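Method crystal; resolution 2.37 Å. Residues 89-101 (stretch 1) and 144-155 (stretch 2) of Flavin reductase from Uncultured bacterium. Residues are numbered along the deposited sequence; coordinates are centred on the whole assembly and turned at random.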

# COMPACT_ATOMS: atom_id res chain seq x y z
N SER A 89 8.00 19.77 -0.01
CA SER A 89 6.82 20.38 0.60
C SER A 89 6.41 19.69 1.90
O SER A 89 6.02 20.34 2.87
N LEU A 90 6.49 18.37 1.91
CA LEU A 90 6.08 17.61 3.08
C LEU A 90 7.02 17.94 4.24
O LEU A 90 6.57 18.22 5.35
N LEU A 91 8.32 17.91 3.97
CA LEU A 91 9.32 18.29 4.97
C LEU A 91 9.20 19.76 5.41
O LEU A 91 9.33 20.06 6.60
N GLU A 92 8.98 20.66 4.46
CA GLU A 92 8.88 22.09 4.78
C GLU A 92 7.65 22.40 5.62
O GLU A 92 7.75 23.12 6.62
N VAL A 93 6.50 21.87 5.23
CA VAL A 93 5.23 22.23 5.86
C VAL A 93 4.91 21.38 7.10
O VAL A 93 4.19 21.82 8.00
N GLY A 94 5.44 20.16 7.15
CA GLY A 94 5.27 19.29 8.30
C GLY A 94 3.88 18.72 8.56
O GLY A 94 3.68 17.99 9.53
N SER A 95 2.92 19.02 7.69
CA SER A 95 1.61 18.38 7.75
C SER A 95 1.04 18.23 6.34
O SER A 95 1.48 18.91 5.42
N PHE A 96 0.07 17.34 6.18
CA PHE A 96 -0.47 17.08 4.85
C PHE A 96 -1.84 16.42 4.87
O PHE A 96 -2.29 15.89 5.89
N GLY A 97 -2.50 16.47 3.72
CA GLY A 97 -3.80 15.87 3.52
C GLY A 97 -3.71 14.67 2.60
O GLY A 97 -2.77 14.55 1.82
N VAL A 98 -4.68 13.77 2.72
CA VAL A 98 -4.79 12.62 1.84
C VAL A 98 -6.25 12.42 1.48
O VAL A 98 -7.10 12.38 2.37
N SER A 99 -6.55 12.33 0.19
CA SER A 99 -7.91 12.07 -0.28
C SER A 99 -7.94 10.79 -1.09
O SER A 99 -7.21 10.65 -2.06
N VAL A 100 -8.81 9.87 -0.70
CA VAL A 100 -8.93 8.59 -1.38
C VAL A 100 -9.93 8.77 -2.52
O VAL A 100 -11.07 9.17 -2.29
N LEU A 101 -9.51 8.45 -3.74
CA LEU A 101 -10.27 8.86 -4.91
C LEU A 101 -11.33 7.86 -5.35
O LEU A 101 -11.10 6.66 -5.39
N LEU A 144 -13.71 9.26 -1.52
CA LEU A 144 -14.21 8.20 -0.65
C LEU A 144 -13.88 8.47 0.81
O LEU A 144 -14.61 8.05 1.70
N ALA A 145 -12.77 9.17 1.05
CA ALA A 145 -12.34 9.47 2.42
C ALA A 145 -11.32 10.62 2.48
O ALA A 145 -10.62 10.89 1.50
N TRP A 146 -11.26 11.28 3.63
CA TRP A 146 -10.27 12.32 3.90
C TRP A 146 -9.41 11.99 5.11
O TRP A 146 -9.89 11.41 6.08
N PHE A 147 -8.13 12.35 5.04
CA PHE A 147 -7.24 12.29 6.20
C PHE A 147 -6.44 13.58 6.29
O PHE A 147 -6.05 14.14 5.27
N GLU A 148 -6.21 14.05 7.52
CA GLU A 148 -5.19 15.07 7.77
C GLU A 148 -4.14 14.46 8.67
O GLU A 148 -4.46 13.73 9.61
N CYS A 149 -2.88 14.78 8.39
CA CYS A 149 -1.77 14.16 9.09
C CYS A 149 -0.70 15.16 9.46
O CYS A 149 -0.49 16.15 8.76
N ALA A 150 -0.02 14.88 10.56
CA ALA A 150 1.20 15.59 10.92
C ALA A 150 2.37 14.67 10.66
O ALA A 150 2.31 13.48 11.00
N LEU A 151 3.43 15.20 10.08
CA LEU A 151 4.59 14.37 9.76
C LEU A 151 5.25 13.90 11.05
O LEU A 151 5.70 14.70 11.87
N TRP A 152 5.31 12.58 11.19
CA TRP A 152 5.85 11.91 12.38
C TRP A 152 7.32 11.67 12.11
O TRP A 152 8.19 12.15 12.84
N ARG A 153 7.58 10.95 11.02
CA ARG A 153 8.94 10.68 10.59
C ARG A 153 9.04 10.52 9.09
O ARG A 153 8.08 10.15 8.41
N ALA A 154 10.23 10.81 8.58
CA ALA A 154 10.56 10.60 7.19
C ALA A 154 11.74 9.66 7.18
O ALA A 154 12.81 9.99 7.69
N TYR A 155 11.56 8.48 6.59
CA TYR A 155 12.57 7.43 6.61
C TYR A 155 13.18 7.26 5.23
O TYR A 155 12.48 7.32 4.22

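What forms the apolar centre of the contact? The strand that begins at Ser95 runs antiparallel to the one that begins at Ala145, and Phe96, Val98, Val100, Ala145, Phe147 and Cys149 share one face of this sheet. Phe96, with chi1 p and chi2 near 95°, swings its ring across to its neighbour, so that Phe96 CZ lies 3.5 Å from Cys149 CB. That methylene sits over the ring face, a CH-pi contact, while the sulfur of Cys149 (chi1 m) stands obliquely to the ring.

How does the packing continue along this face? Val98, chi1 t, meets Phe147, chi1 m, with Val98 CB 4.1 Å from Phe147 CB. Val100, also t, touches the edge of the Phe147 ring, Val100 CG2 to Phe147 CE2 being 4.0 Å. Its other methyl reaches Leu144, which points toward stretch 1 in an m,t rotamer: Val100 CG1 is 4.1 Å from Leu144 CB.

What meets the helix at the other end? Leu151 points toward stretch 1 with chi1 t and chi2 p, which carries Leu151 CD2 to 3.9 Å from Leu91 CD2. Leu91 (m,t) sets off sideways, but its end comes nearer, and the same methyl, Leu91 CD2, lies 4.0 Å from Ala154 CB. Between helix and strand, Gly94 turns the chain with positive phi, a conformation that favours glycine.

Where does the polar edge lie? Ser95, Ser99, Trp146, Glu148 and Ala150 occupy the opposite face. Ser99 OG approaches Trp146 CD1 at 3.7 Å, but the hydroxyl, Trp146 NE1 and both Glu148 carboxylate oxygens find their hydrogen bonds elsewhere in the structure. No side-chain hydrogen bond joins the stretches; the backbone supplies the polar links, among them Phe96 N to Cys149 O at 2.9 Å and Leu151 N to Gly94 O at 2.9 Å.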

# COMPACT_ATOMS: atom_id res chain seq x y z
CB SER A 89 5.64 20.39 -0.37
OG SER A 89 6.01 20.86 -1.65
CB LEU A 90 6.07 16.10 2.78
CG LEU A 90 4.94 15.68 1.84
CD1 LEU A 90 5.14 14.26 1.33
CD2 LEU A 90 3.58 15.79 2.52
CB LEU A 91 10.73 18.03 4.44
CG LEU A 91 11.11 16.56 4.22
CD1 LEU A 91 12.53 16.41 3.67
CD2 LEU A 91 10.93 15.77 5.51
CB GLU A 92 8.87 22.93 3.49
CG GLU A 92 9.10 24.42 3.72
CD GLU A 92 9.13 25.22 2.42
OE1 GLU A 92 9.20 24.60 1.34
OE2 GLU A 92 9.07 26.46 2.48
CB VAL A 93 4.08 22.13 4.84
CG1 VAL A 93 2.75 22.47 5.49
CG2 VAL A 93 4.36 23.05 3.67
CB SER A 95 0.64 19.17 8.63
OG SER A 95 0.33 20.42 8.06
CB PHE A 96 0.50 16.21 4.05
CG PHE A 96 0.78 14.87 4.67
CD1 PHE A 96 0.06 13.75 4.27
CD2 PHE A 96 1.77 14.72 5.62
CE1 PHE A 96 0.33 12.50 4.82
CE2 PHE A 96 2.04 13.48 6.18
CZ PHE A 96 1.32 12.37 5.78
CB VAL A 98 -4.23 11.34 2.52
CG1 VAL A 98 -4.39 10.12 1.62
CG2 VAL A 98 -2.78 11.53 2.94
CB SER A 99 -8.43 13.24 -1.13
OG SER A 99 -8.22 14.48 -0.50
CB VAL A 100 -9.37 7.48 -0.41
CG1 VAL A 100 -9.61 6.17 -1.15
CG2 VAL A 100 -8.32 7.30 0.67
CB LEU A 101 -9.31 9.11 -6.08
CG LEU A 101 -8.32 10.26 -5.88
CD1 LEU A 101 -7.44 10.41 -7.10
CD2 LEU A 101 -9.05 11.57 -5.57
CB LEU A 144 -13.65 6.85 -1.09
CG LEU A 144 -14.00 6.43 -2.52
CD1 LEU A 144 -13.45 5.04 -2.82
CD2 LEU A 144 -15.50 6.51 -2.78
CB ALA A 145 -11.74 8.22 3.05
CB TRP A 146 -10.94 13.68 4.13
CG TRP A 146 -11.54 14.33 2.92
CD1 TRP A 146 -11.29 14.05 1.60
CD2 TRP A 146 -12.48 15.41 2.91
NE1 TRP A 146 -12.03 14.87 0.79
CE2 TRP A 146 -12.77 15.72 1.57
CE3 TRP A 146 -13.12 16.14 3.92
CZ2 TRP A 146 -13.66 16.73 1.21
CZ3 TRP A 146 -14.00 17.14 3.56
CH2 TRP A 146 -14.26 17.43 2.22
CB PHE A 147 -6.25 11.12 6.12
CG PHE A 147 -6.89 9.77 5.96
CD1 PHE A 147 -7.20 8.99 7.07
CD2 PHE A 147 -7.18 9.28 4.70
CE1 PHE A 147 -7.78 7.74 6.92
CE2 PHE A 147 -7.76 8.03 4.54
CZ PHE A 147 -8.06 7.26 5.65
CB GLU A 148 -5.77 16.33 8.41
CG GLU A 148 -6.76 17.09 7.55
CD GLU A 148 -7.25 18.35 8.23
OE1 GLU A 148 -6.60 19.41 8.05
OE2 GLU A 148 -8.27 18.30 8.95
CB CYS A 149 -1.16 13.06 8.22
SG CYS A 149 -2.35 11.91 7.50
CB ALA A 150 1.16 16.01 12.37
CB LEU A 151 5.56 15.15 8.88
CG LEU A 151 6.85 14.42 8.49
CD1 LEU A 151 6.54 13.11 7.79
CD2 LEU A 151 7.71 15.31 7.59
CB TRP A 152 5.08 10.61 12.62
CG TRP A 152 5.28 9.88 13.94
CD1 TRP A 152 4.81 10.25 15.17
CD2 TRP A 152 5.93 8.61 14.12
NE1 TRP A 152 5.15 9.30 16.11
CE2 TRP A 152 5.83 8.29 15.50
CE3 TRP A 152 6.58 7.72 13.27
CZ2 TRP A 152 6.38 7.12 16.03
CZ3 TRP A 152 7.13 6.56 13.80
CH2 TRP A 152 7.03 6.27 15.17
CB ARG A 153 9.48 9.43 11.28
CG ARG A 153 9.69 9.66 12.75
CD ARG A 153 10.34 8.54 13.51
NE ARG A 153 10.12 8.78 14.93
CZ ARG A 153 10.42 7.93 15.91
NH1 ARG A 153 10.99 6.76 15.64
NH2 ARG A 153 10.16 8.27 17.17
CB ALA A 154 10.88 11.92 6.49
CB TYR A 155 12.00 6.07 7.06
CG TYR A 155 11.55 5.94 8.50
CD1 TYR A 155 12.44 6.10 9.56
CD2 TYR A 155 10.24 5.58 8.80
CE1 TYR A 155 12.03 5.95 10.87
CE2 TYR A 155 9.82 5.42 10.11
CZ TYR A 155 10.72 5.60 11.14
OH TYR A 155 10.30 5.44 12.44